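Local coordinates for protein cytidine deaminase (Burkholderia pseudomallei, PDB 3DMO) that probably scavenges cytidine and 2'-deoxycytidine, converting them to uridine and 2'-deoxyuridine by zinc-dependent hydrolytic deamination, at residues His12-Ala17 / Ala82-Gly87; Ser30-Gly35 / Gly87-Pro92; Glu16-Ala21 / Gly35-Thr40. All blocks are in the same frame, centred on the assembly; numbering follows the deposited sequence.

Interactions 1 and 3 are buried core contacts made by the same helix, 11-22, which lies across two neighbouring strands of the sheet, 80-87 and 34-40. They are joined by backbone bonds such as A84 N to A37 O, so the helix is packed on one continuous surface. In interaction 1 larger aliphatic side chains reach down to alanines; in interaction 3 the approach is closer and involves alanine, glycine and bare backbone. Interaction 2 lies at the surface, where the chain leading into strand 34-40 meets the loop after 80-87. There water, an aromatic edge and turn hydrogen bonds take over from aliphatic packing, close to the predicted substrate site.

Interaction 1: residues His12-Ala17 / Ala82-Gly87; sequences HALIEA and AIAVVG
Helix 11-22 lies against one face of the mixed beta-sheet of the cytidine deaminase fold, and here its first turns sit on strand 80-87, one of the inner strands. The short axes approach to 7.5 Å and their directions differ by 52°, so the helix crosses the strand obliquely and touches it over a small patch. The tight part centres on L14 and A84. L14 extends its CD1 branch over the strand, where CD1 comes within 3.5 Å of A84 N and also touches A84 CB and A82 CB. Its torsions depart from the staggered positions (chi1 -128°, chi2 -143°), and with this shape the branch lies down on the strand backbone. Alanine suits A82 and A84 because each presents only a methyl group to the helix. The small surface lets the helix backbone itself come close, with A84 CB 3.6 Å from L14 O.

I15 makes a looser fit: its CG1 is 4.4 Å from A84 CB, and its side chain also touches V114 and T116 on strand 112-116. Further along, V86 points to the same side of the sheet but meets A18 and K19 of the helix. I83 and V85 point to the opposite face, where I83 comes near E63, the predicted proton donor; the sheet thus separates the helix from the catalytic side.

The outward side of the helix is quite different. H12 and E16, one turn apart, are exposed and polar, as suits residues directed at solvent. Their side chains pack on each other: E16 CG lies 3.8 Å above the plane of the H12 ring, displaced toward its rim.

Interaction 2: residues Ser30-Gly35 / Gly87-Pro92; sequences SNFKVG and GETHGP
The ring of F32 is the main side chain in this contact, and it touches the other loop with its edge. F32 CZ meets the methyl T89 CG2 at 3.7 Å in the plane of the ring, the two side chains crossing at about a right angle. Beside it, F32 CE1 packs near the carbonyl E88 O. A phenylalanine suits the place because its hydrogen-lined rim can pack against a methyl and can also face a carbonyl oxygen, perhaps with a slight electrostatic gain. The bare CA of G87 lies 4.0 Å from K33 O, beside the ring.

A water links the two backbones. It donates to K33 O at 2.6 Å and accepts from E88 N at 2.8 Å, while lying over one face of the F32 ring, toward the rim. K33 O also accepts from R22 NE.

Turns in each segment position these groups. S30 OG accepts from F32 N at 3.0 Å, closing an ST turn, and E52 bonds the same hydroxyl. F32 CG then stands anti to the backbone N (chi1 -173°), carrying the ring across to the other loop. In that loop E88 centres an inverse gamma turn. T89 OG1 donates to G91 O at 2.8 Å, nearly along the C=O axis, leaving CG2 for the ring.

Beyond these, N50 grips F32 O and V34 N, and L137 of the second subunit packs on F32. With N50 and E52 predicted to bind substrate and a zinc about 9 Å from the F32 side chain, this is consistent with the rim of a cytidine deaminase active-site pocket.

Interaction 3: residues Glu16-Ala21 / Gly35-Thr40; sequences EAAKAA and GAALVT
Methyl-to-methyl packing supplies the apolar part of this contact, in which helix 11-22 crosses strand 34-40 on the sheet face it covers; the axes of segments 16-21 and 35-40 run at 133° to each other. A37 CB points toward the helix and touches two of its alanines, 3.7 Å from A17 CB and 4.1 Å from A18 CB. Small side chains let the axes of the two segments come to 5.6 Å.

Methyl and backbone meet more closely still. A37 CB is 3.5 Å from A18 N, and A21 CB lies 3.3 Å from A36 O.

The polar component is a CA-H...O contact: G35 CA approaches A18 O at 3.4 Å, with 148° at the hydrogen. Glycine has no beta carbon; one at G35 would point at the helix and fall about 2.1 Å from A18 O, a clash, so its absence lets the backbone lie this close.

Conventional hydrogen bonds run elsewhere, along the sheet, where A37 pairs with A84 of strand 80-87 and A36 with G48 of strand 45-49. A36 CB turns to the other face, toward A62 of helix 62-72. Helix and strand therefore adhere chiefly by close van der Waals fit, for which residues as small as alanine and glycine are well suited.

Interaction 1: residues His12-Ala17 / Ala82-Gly87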
ATOM      1  N   HIS A  12     -11.756  -3.703  28.982  1.00 31.20           N
ATOM      2  CA  HIS A  12     -12.817  -2.700  28.925  1.00 30.59           C
ATOM      3  C   HIS A  12     -12.277  -1.286  28.726  1.00 29.67           C
ATOM      4  O   HIS A  12     -12.802  -0.529  27.907  1.00 29.66           O
ATOM      5  CB  HIS A  12     -13.703  -2.748  30.173  1.00 31.17           C
ATOM      6  CG  HIS A  12     -14.797  -1.725  30.164  1.00 32.49           C
ATOM      7  ND1 HIS A  12     -14.706  -0.530  30.846  1.00 34.94           N
ATOM      8  CD2 HIS A  12     -15.995  -1.706  29.530  1.00 34.25           C
ATOM      9  CE1 HIS A  12     -15.807   0.174  30.646  1.00 35.26           C
ATOM     10  NE2 HIS A  12     -16.605  -0.516  29.851  1.00 35.42           N
ATOM     11  N   ALA A  13     -11.238  -0.938  29.484  1.00 28.30           N
ATOM     12  CA  ALA A  13     -10.598   0.367  29.384  1.00 27.15           C
ATOM     13  C   ALA A  13      -9.946   0.577  28.015  1.00 26.32           C
ATOM     14  O   ALA A  13     -10.031   1.672  27.455  1.00 26.21           O
ATOM     15  CB  ALA A  13      -9.571   0.538  30.485  1.00 26.99           C
ATOM     16  N   LEU A  14      -9.298  -0.465  27.492  1.00 25.54           N
ATOM     17  CA  LEU A  14      -8.636  -0.393  26.178  1.00 24.91           C
ATOM     18  C   LEU A  14      -9.672  -0.229  25.054  1.00 24.05           C
ATOM     19  O   LEU A  14      -9.447   0.512  24.094  1.00 23.28           O
ATOM     20  CB  LEU A  14      -7.784  -1.640  25.919  1.00 25.03           C
ATOM     21  CG  LEU A  14      -6.306  -1.554  25.505  1.00 26.81           C
ATOM     22  CD1 LEU A  14      -5.951  -2.652  24.509  1.00 25.54           C
ATOM     23  CD2 LEU A  14      -5.835  -0.190  24.989  1.00 26.28           C
ATOM     24  N   ILE A  15     -10.802  -0.916  25.185  1.00 23.35           N
ATOM     25  CA  ILE A  15     -11.896  -0.792  24.214  1.00 23.11           C
ATOM     26  C   ILE A  15     -12.470   0.626  24.229  1.00 23.33           C
ATOM     27  O   ILE A  15     -12.727   1.214  23.173  1.00 23.05           O
ATOM     28  CB  ILE A  15     -13.002  -1.844  24.462  1.00 23.00           C
ATOM     29  CG1 ILE A  15     -12.537  -3.223  23.971  1.00 22.59           C
ATOM     30  CG2 ILE A  15     -14.315  -1.435  23.777  1.00 22.62           C
ATOM     31  CD1 ILE A  15     -13.319  -4.411  24.570  1.00 23.02           C
ATOM     32  N   GLU A  16     -12.658   1.183  25.423  1.00 23.65           N
ATOM     33  CA  GLU A  16     -13.146   2.558  25.543  1.00 24.29           C
ATOM     34  C   GLU A  16     -12.204   3.566  24.878  1.00 23.46           C
ATOM     35  O   GLU A  16     -12.652   4.540  24.276  1.00 23.28           O
ATOM     36  CB  GLU A  16     -13.418   2.943  27.009  1.00 25.09           C
ATOM     37  CG  GLU A  16     -14.703   2.326  27.601  1.00 29.17           C
ATOM     38  CD  GLU A  16     -15.950   2.562  26.729  1.00 34.56           C
ATOM     39  OE1 GLU A  16     -16.261   3.740  26.422  1.00 37.72           O
ATOM     40  OE2 GLU A  16     -16.615   1.568  26.343  1.00 37.08           O
ATOM     41  N   ALA A  17     -10.900   3.322  24.978  1.00 23.17           N
ATOM     42  CA  ALA A  17      -9.908   4.167  24.304  1.00 22.54           C
ATOM     43  C   ALA A  17      -9.965   4.002  22.773  1.00 22.03           C
ATOM     44  O   ALA A  17      -9.835   4.978  22.037  1.00 21.73           O
ATOM     45  CB  ALA A  17      -8.508   3.887  24.849  1.00 22.34           C
ATOM     46  N   ALA A  82      -0.821  -4.850  24.212  1.00 19.55           N
ATOM     47  CA  ALA A  82      -2.141  -5.145  23.650  1.00 18.86           C
ATOM     48  C   ALA A  82      -2.597  -4.054  22.699  1.00 18.86           C
ATOM     49  O   ALA A  82      -2.204  -2.879  22.835  1.00 18.88           O
ATOM     50  CB  ALA A  82      -3.181  -5.313  24.773  1.00 18.81           C
ATOM     51  N   ILE A  83      -3.453  -4.445  21.756  1.00 18.24           N
ATOM     52  CA  ILE A  83      -4.153  -3.506  20.886  1.00 18.24           C
ATOM     53  C   ILE A  83      -5.645  -3.854  20.852  1.00 17.98           C
ATOM     54  O   ILE A  83      -6.002  -5.026  20.758  1.00 18.56           O
ATOM     55  CB  ILE A  83      -3.524  -3.473  19.453  1.00 18.43           C
ATOM     56  CG1 ILE A  83      -4.082  -2.304  18.625  1.00 18.61           C
ATOM     57  CG2 ILE A  83      -3.649  -4.823  18.751  1.00 19.13           C
ATOM     58  CD1 ILE A  83      -3.333  -2.085  17.303  1.00 18.80           C
ATOM     59  N   ALA A  84      -6.504  -2.844  21.008  1.00 17.75           N
ATOM     60  CA  ALA A  84      -7.957  -3.005  20.816  1.00 16.93           C
ATOM     61  C   ALA A  84      -8.357  -2.358  19.500  1.00 17.19           C
ATOM     62  O   ALA A  84      -7.836  -1.301  19.154  1.00 17.26           O
ATOM     63  CB  ALA A  84      -8.738  -2.361  21.973  1.00 16.94           C
ATOM     64  N   VAL A  85      -9.265  -2.997  18.759  1.00 17.35           N
ATOM     65  CA  VAL A  85      -9.749  -2.467  17.474  1.00 17.12           C
ATOM     66  C   VAL A  85     -11.285  -2.505  17.493  1.00 17.27           C
ATOM     67  O   VAL A  85     -11.878  -3.503  17.930  1.00 16.78           O
ATOM     68  CB  VAL A  85      -9.212  -3.295  16.264  1.00 17.03           C
ATOM     69  CG1 VAL A  85      -9.424  -2.539  14.930  1.00 17.00           C
ATOM     70  CG2 VAL A  85      -7.738  -3.643  16.455  1.00 17.76           C
ATOM     71  N   VAL A  86     -11.924  -1.432  17.018  1.00 17.46           N
ATOM     72  CA  VAL A  86     -13.393  -1.333  17.045  1.00 18.06           C
ATOM     73  C   VAL A  86     -13.942  -0.710  15.752  1.00 18.53           C
ATOM     74  O   VAL A  86     -13.381   0.249  15.227  1.00 18.01           O
ATOM     75  CB  VAL A  86     -13.902  -0.562  18.313  1.00 18.05           C
ATOM     76  CG1 VAL A  86     -13.371   0.880  18.363  1.00 18.40           C
ATOM     77  CG2 VAL A  86     -15.417  -0.581  18.385  1.00 18.63           C
ATOM     78  N   GLY A  87     -15.038  -1.273  15.248  1.00 19.16           N
ATOM     79  CA  GLY A  87     -15.788  -0.668  14.151  1.00 20.41           C
ATOM     80  C   GLY A  87     -17.259  -1.029  14.259  1.00 21.35           C
ATOM     81  O   GLY A  87     -17.648  -1.814  15.123  1.00 21.25           O
TER

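Interaction 2: residues Ser30-Gly35 / Gly87-Pro92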
ATOM      1  N   SER A  30     -15.392   5.994   2.547  1.00 22.59           N
ATOM      2  CA  SER A  30     -16.122   4.794   2.972  1.00 22.94           C
ATOM      3  C   SER A  30     -17.263   5.124   3.929  1.00 23.44           C
ATOM      4  O   SER A  30     -18.249   4.378   4.011  1.00 23.68           O
ATOM      5  CB  SER A  30     -15.180   3.791   3.644  1.00 22.88           C
ATOM      6  OG  SER A  30     -14.725   4.270   4.900  1.00 22.25           O
ATOM      7  N   ASN A  31     -17.117   6.232   4.651  1.00 24.32           N
ATOM      8  CA  ASN A  31     -17.969   6.546   5.803  1.00 25.03           C
ATOM      9  C   ASN A  31     -17.961   5.430   6.857  1.00 24.92           C
ATOM     10  O   ASN A  31     -18.929   5.245   7.598  1.00 24.96           O
ATOM     11  CB  ASN A  31     -19.402   6.894   5.364  1.00 25.95           C
ATOM     12  CG  ASN A  31     -19.486   8.242   4.692  1.00 28.48           C
ATOM     13  OD1 ASN A  31     -19.079   9.259   5.258  1.00 32.18           O
ATOM     14  ND2 ASN A  31     -20.005   8.261   3.471  1.00 32.27           N
ATOM     15  N   PHE A  32     -16.858   4.695   6.914  1.00 24.30           N
ATOM     16  CA  PHE A  32     -16.709   3.579   7.827  1.00 24.01           C
ATOM     17  C   PHE A  32     -15.555   3.900   8.767  1.00 23.65           C
ATOM     18  O   PHE A  32     -14.392   3.758   8.400  1.00 23.53           O
ATOM     19  CB  PHE A  32     -16.430   2.299   7.036  1.00 24.30           C
ATOM     20  CG  PHE A  32     -16.412   1.047   7.875  1.00 25.60           C
ATOM     21  CD1 PHE A  32     -17.604   0.429   8.261  1.00 26.94           C
ATOM     22  CD2 PHE A  32     -15.202   0.472   8.266  1.00 26.34           C
ATOM     23  CE1 PHE A  32     -17.588  -0.737   9.029  1.00 27.12           C
ATOM     24  CE2 PHE A  32     -15.177  -0.696   9.034  1.00 26.84           C
ATOM     25  CZ  PHE A  32     -16.370  -1.300   9.416  1.00 26.76           C
ATOM     26  N   LYS A  33     -15.891   4.363   9.968  1.00 22.50           N
ATOM     27  CA  LYS A  33     -14.894   4.776  10.944  1.00 22.29           C
ATOM     28  C   LYS A  33     -14.400   3.596  11.766  1.00 21.38           C
ATOM     29  O   LYS A  33     -15.195   2.779  12.251  1.00 21.30           O
ATOM     30  CB  LYS A  33     -15.460   5.856  11.863  1.00 22.67           C
ATOM     31  CG  LYS A  33     -15.798   7.157  11.149  1.00 24.74           C
ATOM     32  CD  LYS A  33     -16.208   8.232  12.141  1.00 28.54           C
ATOM     33  CE  LYS A  33     -16.423   9.552  11.416  1.00 32.14           C
ATOM     34  NZ  LYS A  33     -16.845  10.650  12.342  1.00 34.34           N
ATOM     35  N   VAL A  34     -13.080   3.512  11.918  1.00 20.43           N
ATOM     36  CA  VAL A  34     -12.463   2.470  12.725  1.00 19.89           C
ATOM     37  C   VAL A  34     -11.542   3.141  13.742  1.00 19.14           C
ATOM     38  O   VAL A  34     -10.910   4.156  13.445  1.00 18.60           O
ATOM     39  CB  VAL A  34     -11.654   1.453  11.866  1.00 20.37           C
ATOM     40  CG1 VAL A  34     -11.116   0.298  12.725  1.00 20.41           C
ATOM     41  CG2 VAL A  34     -12.494   0.878  10.733  1.00 20.58           C
ATOM     42  N   GLY A  35     -11.491   2.585  14.950  1.00 18.68           N
ATOM     43  CA  GLY A  35     -10.557   3.058  15.963  1.00 18.12           C
ATOM     44  C   GLY A  35      -9.720   1.930  16.522  1.00 18.01           C
ATOM     45  O   GLY A  35     -10.131   0.769  16.530  1.00 18.07           O
ATOM     46  N   GLY A  87     -15.038  -1.273  15.248  1.00 19.16           N
ATOM     47  CA  GLY A  87     -15.788  -0.668  14.151  1.00 20.41           C
ATOM     48  C   GLY A  87     -17.259  -1.029  14.259  1.00 21.35           C
ATOM     49  O   GLY A  87     -17.648  -1.814  15.123  1.00 21.25           O
ATOM     50  N   GLU A  88     -18.072  -0.459  13.371  1.00 22.31           N
ATOM     51  CA  GLU A  88     -19.509  -0.725  13.330  1.00 23.63           C
ATOM     52  C   GLU A  88     -19.772  -1.991  12.500  1.00 23.36           C
ATOM     53  O   GLU A  88     -20.233  -1.931  11.352  1.00 23.80           O
ATOM     54  CB  GLU A  88     -20.258   0.488  12.762  1.00 24.29           C
ATOM     55  CG  GLU A  88     -21.782   0.393  12.834  1.00 28.28           C
ATOM     56  CD  GLU A  88     -22.306   0.455  14.257  1.00 33.48           C
ATOM     57  OE1 GLU A  88     -22.754  -0.598  14.776  1.00 35.28           O
ATOM     58  OE2 GLU A  88     -22.264   1.559  14.858  1.00 35.91           O
ATOM     59  N   THR A  89     -19.480  -3.139  13.099  1.00 22.69           N
ATOM     60  CA  THR A  89     -19.594  -4.422  12.416  1.00 21.87           C
ATOM     61  C   THR A  89     -20.525  -5.359  13.179  1.00 21.58           C
ATOM     62  O   THR A  89     -20.812  -5.138  14.359  1.00 20.75           O
ATOM     63  CB  THR A  89     -18.202  -5.093  12.241  1.00 22.19           C
ATOM     64  OG1 THR A  89     -17.494  -5.055  13.486  1.00 21.20           O
ATOM     65  CG2 THR A  89     -17.373  -4.358  11.188  1.00 21.92           C
ATOM     66  N   HIS A  90     -20.994  -6.406  12.504  1.00 21.19           N
ATOM     67  CA  HIS A  90     -21.893  -7.380  13.131  1.00 21.09           C
ATOM     68  C   HIS A  90     -21.232  -8.136  14.288  1.00 21.31           C
ATOM     69  O   HIS A  90     -21.758  -8.166  15.406  1.00 21.71           O
ATOM     70  CB  HIS A  90     -22.461  -8.377  12.110  1.00 20.62           C
ATOM     71  CG  HIS A  90     -23.312  -9.436  12.735  1.00 20.45           C
ATOM     72  ND1 HIS A  90     -24.342  -9.136  13.602  1.00 20.38           N
ATOM     73  CD2 HIS A  90     -23.273 -10.785  12.649  1.00 20.89           C
ATOM     74  CE1 HIS A  90     -24.906 -10.256  14.016  1.00 20.50           C
ATOM     75  NE2 HIS A  90     -24.278 -11.271  13.451  1.00 21.51           N
ATOM     76  N   GLY A  91     -20.102  -8.776  13.996  1.00 21.07           N
ATOM     77  CA  GLY A  91     -19.261  -9.381  15.030  1.00 20.63           C
ATOM     78  C   GLY A  91     -18.119  -8.452  15.411  1.00 20.21           C
ATOM     79  O   GLY A  91     -18.083  -7.291  14.976  1.00 20.29           O
ATOM     80  N   PRO A  92     -17.189  -8.938  16.254  1.00 20.20           N
ATOM     81  CA  PRO A  92     -15.972  -8.165  16.517  1.00 19.73           C
ATOM     82  C   PRO A  92     -15.269  -7.875  15.195  1.00 19.69           C
ATOM     83  O   PRO A  92     -15.180  -8.767  14.343  1.00 19.53           O
ATOM     84  CB  PRO A  92     -15.134  -9.116  17.379  1.00 20.13           C
ATOM     85  CG  PRO A  92     -16.148 -10.003  18.059  1.00 20.04           C
ATOM     86  CD  PRO A  92     -17.220 -10.205  17.009  1.00 20.33           C
TER
HETATM   87  O   HOH W   1     -17.507   1.752  11.703  1.00 34.71           O

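Interaction 3: residues Glu16-Ala21 / Gly35-Thr40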
ATOM      1  N   GLU A  16     -12.658   1.183  25.423  1.00 23.65           N
ATOM      2  CA  GLU A  16     -13.146   2.558  25.543  1.00 24.29           C
ATOM      3  C   GLU A  16     -12.204   3.566  24.878  1.00 23.46           C
ATOM      4  O   GLU A  16     -12.652   4.540  24.276  1.00 23.28           O
ATOM      5  CB  GLU A  16     -13.418   2.943  27.009  1.00 25.09           C
ATOM      6  CG  GLU A  16     -14.703   2.326  27.601  1.00 29.17           C
ATOM      7  CD  GLU A  16     -15.950   2.562  26.729  1.00 34.56           C
ATOM      8  OE1 GLU A  16     -16.261   3.740  26.422  1.00 37.72           O
ATOM      9  OE2 GLU A  16     -16.615   1.568  26.343  1.00 37.08           O
ATOM     10  N   ALA A  17     -10.900   3.322  24.978  1.00 23.17           N
ATOM     11  CA  ALA A  17      -9.908   4.167  24.304  1.00 22.54           C
ATOM     12  C   ALA A  17      -9.965   4.002  22.773  1.00 22.03           C
ATOM     13  O   ALA A  17      -9.835   4.978  22.037  1.00 21.73           O
ATOM     14  CB  ALA A  17      -8.508   3.887  24.849  1.00 22.34           C
ATOM     15  N   ALA A  18     -10.184   2.774  22.307  1.00 21.53           N
ATOM     16  CA  ALA A  18     -10.329   2.505  20.872  1.00 21.59           C
ATOM     17  C   ALA A  18     -11.563   3.208  20.291  1.00 21.48           C
ATOM     18  O   ALA A  18     -11.522   3.735  19.180  1.00 21.03           O
ATOM     19  CB  ALA A  18     -10.385   1.010  20.613  1.00 21.53           C
ATOM     20  N   LYS A  19     -12.653   3.228  21.051  1.00 21.11           N
ATOM     21  CA  LYS A  19     -13.868   3.940  20.630  1.00 21.31           C
ATOM     22  C   LYS A  19     -13.653   5.456  20.594  1.00 21.20           C
ATOM     23  O   LYS A  19     -14.163   6.133  19.706  1.00 21.28           O
ATOM     24  CB  LYS A  19     -15.054   3.580  21.531  1.00 21.25           C
ATOM     25  CG  LYS A  19     -15.504   2.145  21.412  1.00 21.11           C
ATOM     26  CD  LYS A  19     -16.684   1.828  22.339  1.00 21.91           C
ATOM     27  CE  LYS A  19     -17.210   0.436  22.036  1.00 24.44           C
ATOM     28  NZ  LYS A  19     -18.375   0.066  22.883  1.00 26.36           N
ATOM     29  N   ALA A  20     -12.896   5.989  21.554  1.00 21.20           N
ATOM     30  CA  ALA A  20     -12.548   7.408  21.541  1.00 21.46           C
ATOM     31  C   ALA A  20     -11.667   7.751  20.336  1.00 21.47           C
ATOM     32  O   ALA A  20     -11.852   8.803  19.721  1.00 22.03           O
ATOM     33  CB  ALA A  20     -11.872   7.828  22.858  1.00 21.83           C
ATOM     34  N   ALA A  21     -10.727   6.856  20.009  1.00 20.75           N
ATOM     35  CA  ALA A  21      -9.868   6.972  18.820  1.00 20.34           C
ATOM     36  C   ALA A  21     -10.698   7.015  17.537  1.00 19.56           C
ATOM     37  O   ALA A  21     -10.484   7.871  16.677  1.00 20.25           O
ATOM     38  CB  ALA A  21      -8.879   5.814  18.772  1.00 19.88           C
ATOM     39  N   GLY A  35     -11.491   2.585  14.950  1.00 18.68           N
ATOM     40  CA  GLY A  35     -10.557   3.058  15.963  1.00 18.12           C
ATOM     41  C   GLY A  35      -9.720   1.930  16.522  1.00 18.01           C
ATOM     42  O   GLY A  35     -10.131   0.769  16.530  1.00 18.07           O
ATOM     43  N   ALA A  36      -8.533   2.284  16.998  1.00 18.38           N
ATOM     44  CA  ALA A  36      -7.658   1.334  17.663  1.00 18.53           C
ATOM     45  C   ALA A  36      -6.976   2.016  18.820  1.00 18.71           C
ATOM     46  O   ALA A  36      -6.776   3.231  18.812  1.00 19.51           O
ATOM     47  CB  ALA A  36      -6.622   0.771  16.689  1.00 17.94           C
ATOM     48  N   ALA A  37      -6.645   1.234  19.836  1.00 19.15           N
ATOM     49  CA  ALA A  37      -5.871   1.744  20.954  1.00 19.31           C
ATOM     50  C   ALA A  37      -4.827   0.722  21.339  1.00 19.38           C
ATOM     51  O   ALA A  37      -5.140  -0.443  21.571  1.00 19.05           O
ATOM     52  CB  ALA A  37      -6.765   2.069  22.130  1.00 19.70           C
ATOM     53  N   LEU A  38      -3.589   1.191  21.407  1.00 19.91           N
ATOM     54  CA  LEU A  38      -2.419   0.352  21.617  1.00 20.32           C
ATOM     55  C   LEU A  38      -1.821   0.717  22.964  1.00 20.39           C
ATOM     56  O   LEU A  38      -1.629   1.908  23.250  1.00 20.89           O
ATOM     57  CB  LEU A  38      -1.411   0.659  20.505  1.00 20.69           C
ATOM     58  CG  LEU A  38      -0.053  -0.014  20.422  1.00 20.87           C
ATOM     59  CD1 LEU A  38      -0.197  -1.512  20.160  1.00 20.82           C
ATOM     60  CD2 LEU A  38       0.733   0.662  19.309  1.00 20.85           C
ATOM     61  N   VAL A  39      -1.542  -0.282  23.799  1.00 19.82           N
ATOM     62  CA  VAL A  39      -0.926  -0.009  25.095  1.00 20.26           C
ATOM     63  C   VAL A  39       0.456  -0.633  25.119  1.00 20.26           C
ATOM     64  O   VAL A  39       0.617  -1.786  24.749  1.00 19.63           O
ATOM     65  CB  VAL A  39      -1.806  -0.460  26.312  1.00 20.20           C
ATOM     66  CG1 VAL A  39      -2.071  -1.973  26.308  1.00 20.27           C
ATOM     67  CG2 VAL A  39      -1.167   0.004  27.635  1.00 20.55           C
ATOM     68  N   THR A  40       1.443   0.149  25.537  1.00 20.66           N
ATOM     69  CA  THR A  40       2.838  -0.268  25.471  1.00 21.39           C
ATOM     70  C   THR A  40       3.289  -0.988  26.739  1.00 21.94           C
ATOM     71  O   THR A  40       2.554  -1.063  27.724  1.00 21.86           O
ATOM     72  CB  THR A  40       3.761   0.945  25.246  1.00 21.13           C
ATOM     73  OG1 THR A  40       3.722   1.787  26.403  1.00 21.54           O
ATOM     74  CG2 THR A  40       3.312   1.757  24.035  1.00 20.57           C
TER